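EH1AB1 (Metagenome, PDB 6I8F) hydrolyses esters, probably through a catalytic triad of the kind usual in the alpha/beta hydrolase fold. Local coordinates at residues A[196-210]-A[248-262]. Numbering follows the deposited sequence.
Sequences PAFQMLIYPATDSSR and LSPLLATDFTGLPPA
The hydroxyl of S249 takes part in two hydrogen bonds: OG accepts from the backbone N of S208 at 2.8 Å and is also bonded to the carbonyl O of L243. S208 answers from its own side chain, its OG donating to L248 O at 2.8 Å from above the carbonyl plane, 38° out of it. Two residues before S208, T206 O accepts from L251 N, within the 3-10 turn 250-252, while CD of P250 packs against the same oxygen. D207 braces this end from within its own segment. Its CG, anti to the backbone N (chi1 -173°), carries the carboxylate to S209 and R210. OD1 receives both OG of S209, on its syn lone pair, and the backbone N of S209, from above the carboxylate plane, which makes an Asx turn; OD2 forms a salt bridge with R210 NE at 2.9 Å. CB of D207 lies 3.9 Å from CD2 of L251. CD1 of L252 lies 3.5 Å from S209 OG, and its CD2 rests beside R210 NH1. Replacing D207 by an alanine removes both carboxylate oxygens, which would probably leave R210 NE without this salt bridge and the S209 hydroxyl without its acceptor. At the far end, the extended side chain of Q199 sends NE2 to P260 O at 3.0 Å, an almost straight bond (170°) within the amide plane. CG of Q199 meets CB of A262 at 3.4 Å, and the ring of P260 crosses the amide side chain at about a right angle. The bond from Q199 N to P261 O, with the backbone bond between Q199 and F263, makes Q199 and A262 a parallel bridge (CA to CA 4.7 Å), joining neighbouring strands 198-202 and 262-267 in the parallel part of the central sheet characteristic of the alpha/beta hydrolase fold.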
loop_
_atom_site.group_PDB
_atom_site.type_symbol
_atom_site.label_atom_id
_atom_site.label_comp_id
_atom_site.label_asym_id
_atom_site.label_seq_id
_atom_site.Cartn_x
_atom_site.Cartn_y
_atom_site.Cartn_z
ATOM N N PRO A 196 14.148 11.714 7.146
ATOM C CA PRO A 196 13.578 11.386 5.845
ATOM C C PRO A 196 12.098 11.756 5.760
ATOM O O PRO A 196 11.419 11.749 6.765
ATOM C CB PRO A 196 13.740 9.862 5.767
ATOM C CG PRO A 196 14.908 9.575 6.674
ATOM C CD PRO A 196 14.697 10.532 7.827
ATOM N N ALA A 197 11.627 12.049 4.546
ATOM C CA ALA A 197 10.224 12.349 4.281
ATOM C C ALA A 197 9.382 11.063 4.187
ATOM O O ALA A 197 8.141 11.119 4.171
ATOM C CB ALA A 197 10.144 13.129 2.991
ATOM N N PHE A 198 10.040 9.900 4.070
ATOM C CA PHE A 198 9.355 8.630 3.804
ATOM C C PHE A 198 10.325 7.499 4.132
ATOM O O PHE A 198 11.533 7.702 4.017
ATOM C CB PHE A 198 8.896 8.588 2.344
ATOM C CG PHE A 198 8.079 7.390 1.912
ATOM C CD1 PHE A 198 8.681 6.287 1.335
ATOM C CD2 PHE A 198 6.697 7.387 2.038
ATOM C CE1 PHE A 198 7.934 5.197 0.908
ATOM C CE2 PHE A 198 5.944 6.306 1.597
ATOM C CZ PHE A 198 6.566 5.210 1.039
ATOM N N GLN A 199 9.795 6.339 4.542
ATOM C CA GLN A 199 10.615 5.166 4.834
ATOM C C GLN A 199 9.996 3.936 4.157
ATOM O O GLN A 199 8.823 3.634 4.335
ATOM C CB GLN A 199 10.831 4.975 6.343
ATOM C CG GLN A 199 9.552 4.792 7.164
ATOM C CD GLN A 199 9.809 4.710 8.653
ATOM O OE1 GLN A 199 10.670 3.960 9.115
ATOM N NE2 GLN A 199 9.059 5.480 9.432
ATOM N N MET A 200 10.811 3.240 3.356
ATOM C CA MET A 200 10.382 2.052 2.646
ATOM C C MET A 200 11.056 0.847 3.304
ATOM O O MET A 200 12.236 0.591 3.087
ATOM C CB MET A 200 10.744 2.137 1.156
ATOM C CG MET A 200 10.403 0.870 0.371
ATOM S SD MET A 200 11.178 0.816 -1.270
ATOM C CE MET A 200 10.416 2.229 -2.058
ATOM N N LEU A 201 10.302 0.133 4.143
ATOM C CA LEU A 201 10.835 -0.974 4.924
ATOM C C LEU A 201 10.378 -2.304 4.311
ATOM O O LEU A 201 9.227 -2.709 4.440
ATOM C CB LEU A 201 10.379 -0.831 6.379
ATOM C CG LEU A 201 10.501 0.560 7.004
ATOM C CD1 LEU A 201 10.024 0.515 8.450
ATOM C CD2 LEU A 201 11.921 1.098 6.932
ATOM N N ILE A 202 11.308 -2.969 3.621
ATOM C CA ILE A 202 11.053 -4.249 2.957
ATOM C C ILE A 202 11.524 -5.376 3.892
ATOM O O ILE A 202 12.714 -5.510 4.157
ATOM C CB ILE A 202 11.762 -4.318 1.591
ATOM C CG1 ILE A 202 11.439 -3.118 0.691
ATOM C CG2 ILE A 202 11.473 -5.654 0.919
ATOM C CD1 ILE A 202 9.958 -2.849 0.475
ATOM N N TYR A 203 10.562 -6.176 4.359
ATOM C CA TYR A 203 10.739 -7.232 5.369
ATOM C C TYR A 203 11.898 -6.886 6.297
ATOM O O TYR A 203 12.892 -7.600 6.347
ATOM C CB TYR A 203 10.833 -8.637 4.756
ATOM C CG TYR A 203 11.582 -8.806 3.460
ATOM C CD1 TYR A 203 12.955 -8.652 3.379
ATOM C CD2 TYR A 203 10.906 -9.176 2.313
ATOM C CE1 TYR A 203 13.633 -8.843 2.184
ATOM C CE2 TYR A 203 11.568 -9.388 1.116
ATOM C CZ TYR A 203 12.936 -9.226 1.052
ATOM O OH TYR A 203 13.564 -9.437 -0.135
ATOM N N PRO A 204 11.792 -5.788 7.076
ATOM C CA PRO A 204 12.854 -5.396 7.999
ATOM C C PRO A 204 12.949 -6.344 9.201
ATOM O O PRO A 204 11.942 -6.930 9.593
ATOM C CB PRO A 204 12.407 -4.000 8.465
ATOM C CG PRO A 204 10.891 -4.050 8.379
ATOM C CD PRO A 204 10.613 -4.911 7.164
ATOM N N ALA A 205 14.163 -6.492 9.741
ATOM C CA ALA A 205 14.391 -6.938 11.112
ATOM C C ALA A 205 14.136 -5.741 12.030
ATOM O O ALA A 205 14.664 -4.676 11.775
ATOM C CB ALA A 205 15.810 -7.428 11.272
ATOM N N THR A 206 13.311 -5.904 13.064
ATOM C CA THR A 206 12.961 -4.760 13.920
ATOM C C THR A 206 13.150 -5.060 15.411
ATOM O O THR A 206 13.035 -4.145 16.229
ATOM C CB THR A 206 11.524 -4.291 13.672
ATOM O OG1 THR A 206 10.625 -5.324 14.088
ATOM C CG2 THR A 206 11.287 -3.902 12.227
ATOM N N ASP A 207 13.408 -6.319 15.773
ATOM C CA ASP A 207 13.506 -6.679 17.198
ATOM C C ASP A 207 14.490 -7.847 17.372
ATOM O O ASP A 207 14.190 -8.980 17.005
ATOM C CB ASP A 207 12.118 -6.997 17.754
ATOM C CG ASP A 207 12.060 -7.223 19.259
ATOM O OD1 ASP A 207 13.087 -6.980 19.941
ATOM O OD2 ASP A 207 10.979 -7.652 19.737
ATOM N N SER A 208 15.648 -7.541 17.967
ATOM C CA SER A 208 16.689 -8.512 18.255
ATOM C C SER A 208 16.564 -9.084 19.678
ATOM O O SER A 208 17.381 -9.922 20.083
ATOM C CB SER A 208 18.037 -7.886 18.077
ATOM O OG SER A 208 18.218 -7.424 16.750
ATOM N N SER A 209 15.562 -8.628 20.435
ATOM C CA SER A 209 15.500 -8.865 21.872
ATOM C C SER A 209 14.592 -10.058 22.202
ATOM O O SER A 209 14.785 -10.703 23.224
ATOM C CB SER A 209 15.043 -7.628 22.594
ATOM O OG SER A 209 13.649 -7.456 22.422
ATOM N N ARG A 210 13.604 -10.332 21.347
ATOM C CA ARG A 210 12.607 -11.380 21.584
ATOM C C ARG A 210 12.447 -12.231 20.322
ATOM O O ARG A 210 12.758 -11.779 19.218
ATOM C CB ARG A 210 11.254 -10.763 21.961
ATOM C CG ARG A 210 11.287 -9.838 23.171
ATOM C CD ARG A 210 9.970 -9.109 23.374
ATOM N NE ARG A 210 9.725 -8.097 22.349
ATOM C CZ ARG A 210 8.562 -7.482 22.156
ATOM N NH1 ARG A 210 8.456 -6.530 21.245
ATOM N NH2 ARG A 210 7.507 -7.821 22.875
ATOM N N LEU A 248 19.508 -1.986 17.289
ATOM C CA LEU A 248 19.287 -3.408 16.983
ATOM C C LEU A 248 17.796 -3.762 16.997
ATOM O O LEU A 248 17.402 -4.785 16.449
ATOM C CB LEU A 248 20.001 -4.269 18.031
ATOM C CG LEU A 248 21.526 -4.274 18.015
ATOM C CD1 LEU A 248 22.049 -5.024 19.235
ATOM C CD2 LEU A 248 22.064 -4.911 16.747
ATOM N N SER A 249 17.005 -2.987 17.744
ATOM C CA SER A 249 15.637 -3.344 18.094
ATOM C C SER A 249 14.743 -2.112 18.008
ATOM O O SER A 249 14.176 -1.681 19.014
ATOM C CB SER A 249 15.601 -3.979 19.465
ATOM O OG SER A 249 16.262 -5.236 19.444
ATOM N N PRO A 250 14.598 -1.494 16.811
ATOM C CA PRO A 250 13.824 -0.259 16.688
ATOM C C PRO A 250 12.339 -0.415 17.057
ATOM O O PRO A 250 11.693 0.582 17.411
ATOM C CB PRO A 250 14.015 0.151 15.216
ATOM C CG PRO A 250 14.405 -1.136 14.499
ATOM C CD PRO A 250 15.188 -1.926 15.530
ATOM N N LEU A 251 11.811 -1.645 17.004
ATOM C CA LEU A 251 10.445 -1.930 17.442
ATOM C C LEU A 251 10.213 -1.489 18.898
ATOM O O LEU A 251 9.069 -1.202 19.272
ATOM C CB LEU A 251 10.146 -3.423 17.288
ATOM C CG LEU A 251 8.718 -3.858 17.633
ATOM C CD1 LEU A 251 7.694 -3.131 16.769
ATOM C CD2 LEU A 251 8.562 -5.357 17.488
ATOM N N LEU A 252 11.274 -1.427 19.714
ATOM C CA LEU A 252 11.121 -1.194 21.150
ATOM C C LEU A 252 11.114 0.300 21.480
ATOM O O LEU A 252 11.050 0.641 22.636
ATOM C CB LEU A 252 12.257 -1.895 21.907
ATOM C CG LEU A 252 12.407 -3.392 21.637
ATOM C CD1 LEU A 252 13.574 -3.965 22.428
ATOM C CD2 LEU A 252 11.132 -4.147 21.975
ATOM N N ALA A 253 11.176 1.194 20.490
ATOM C CA ALA A 253 11.059 2.626 20.790
ATOM C C ALA A 253 9.797 2.886 21.627
ATOM O O ALA A 253 8.750 2.247 21.450
ATOM C CB ALA A 253 11.052 3.447 19.529
ATOM N N THR A 254 9.932 3.848 22.537
ATOM C CA THR A 254 8.904 4.297 23.486
ATOM C C THR A 254 7.778 5.036 22.758
ATOM O O THR A 254 6.613 5.000 23.163
ATOM C CB THR A 254 9.546 5.229 24.522
ATOM O OG1 THR A 254 10.231 4.390 25.448
ATOM C CG2 THR A 254 8.564 6.097 25.276
ATOM N N ASP A 255 8.162 5.738 21.694
ATOM C CA ASP A 255 7.313 6.685 21.030
ATOM C C ASP A 255 7.609 6.650 19.521
ATOM O O ASP A 255 8.740 6.851 19.100
ATOM C CB ASP A 255 7.522 8.059 21.670
ATOM C CG ASP A 255 7.020 9.204 20.821
ATOM O OD1 ASP A 255 5.827 9.179 20.463
ATOM O OD2 ASP A 255 7.839 10.089 20.507
ATOM N N PHE A 256 6.570 6.373 18.725
ATOM C CA PHE A 256 6.652 6.291 17.264
ATOM C C PHE A 256 6.176 7.596 16.617
ATOM O O PHE A 256 6.254 7.747 15.393
ATOM C CB PHE A 256 5.868 5.079 16.751
ATOM C CG PHE A 256 6.652 3.788 16.763
ATOM C CD1 PHE A 256 7.146 3.265 17.948
ATOM C CD2 PHE A 256 6.886 3.085 15.592
ATOM C CE1 PHE A 256 7.881 2.088 17.955
ATOM C CE2 PHE A 256 7.616 1.907 15.598
ATOM C CZ PHE A 256 8.115 1.411 16.778
ATOM N N THR A 257 5.702 8.555 17.418
ATOM C CA THR A 257 5.209 9.806 16.847
ATOM C C THR A 257 6.401 10.579 16.274
ATOM O O THR A 257 7.540 10.466 16.769
ATOM C CB THR A 257 4.414 10.658 17.852
ATOM O OG1 THR A 257 5.328 11.228 18.783
ATOM C CG2 THR A 257 3.351 9.880 18.596
ATOM N N GLY A 258 6.139 11.340 15.207
ATOM C CA GLY A 258 7.165 12.145 14.552
ATOM C C GLY A 258 8.033 11.357 13.579
ATOM O O GLY A 258 8.955 11.912 13.005
ATOM N N LEU A 259 7.758 10.062 13.396
ATOM C CA LEU A 259 8.471 9.259 12.419
ATOM C C LEU A 259 7.807 9.458 11.062
ATOM O O LEU A 259 6.621 9.762 10.998
ATOM C CB LEU A 259 8.463 7.791 12.845
ATOM C CG LEU A 259 9.290 7.466 14.087
ATOM C CD1 LEU A 259 9.216 5.982 14.404
ATOM C CD2 LEU A 259 10.748 7.916 13.929
ATOM N N PRO A 260 8.556 9.341 9.943
ATOM C CA PRO A 260 8.000 9.647 8.629
ATOM C C PRO A 260 7.019 8.609 8.084
ATOM O O PRO A 260 7.028 7.453 8.494
ATOM C CB PRO A 260 9.212 9.715 7.699
ATOM C CG PRO A 260 10.333 9.015 8.426
ATOM C CD PRO A 260 9.982 8.986 9.896
ATOM N N PRO A 261 6.150 9.002 7.127
ATOM C CA PRO A 261 5.242 8.057 6.470
ATOM C C PRO A 261 6.033 6.860 5.920
ATOM O O PRO A 261 7.191 6.994 5.547
ATOM C CB PRO A 261 4.595 8.885 5.351
ATOM C CG PRO A 261 4.712 10.318 5.830
ATOM C CD PRO A 261 5.996 10.375 6.626
ATOM N N ALA A 262 5.390 5.697 5.892
ATOM C CA ALA A 262 6.083 4.455 5.705
ATOM C C ALA A 262 5.306 3.554 4.748
ATOM O O ALA A 262 4.090 3.660 4.625
ATOM C CB ALA A 262 6.259 3.778 7.052
#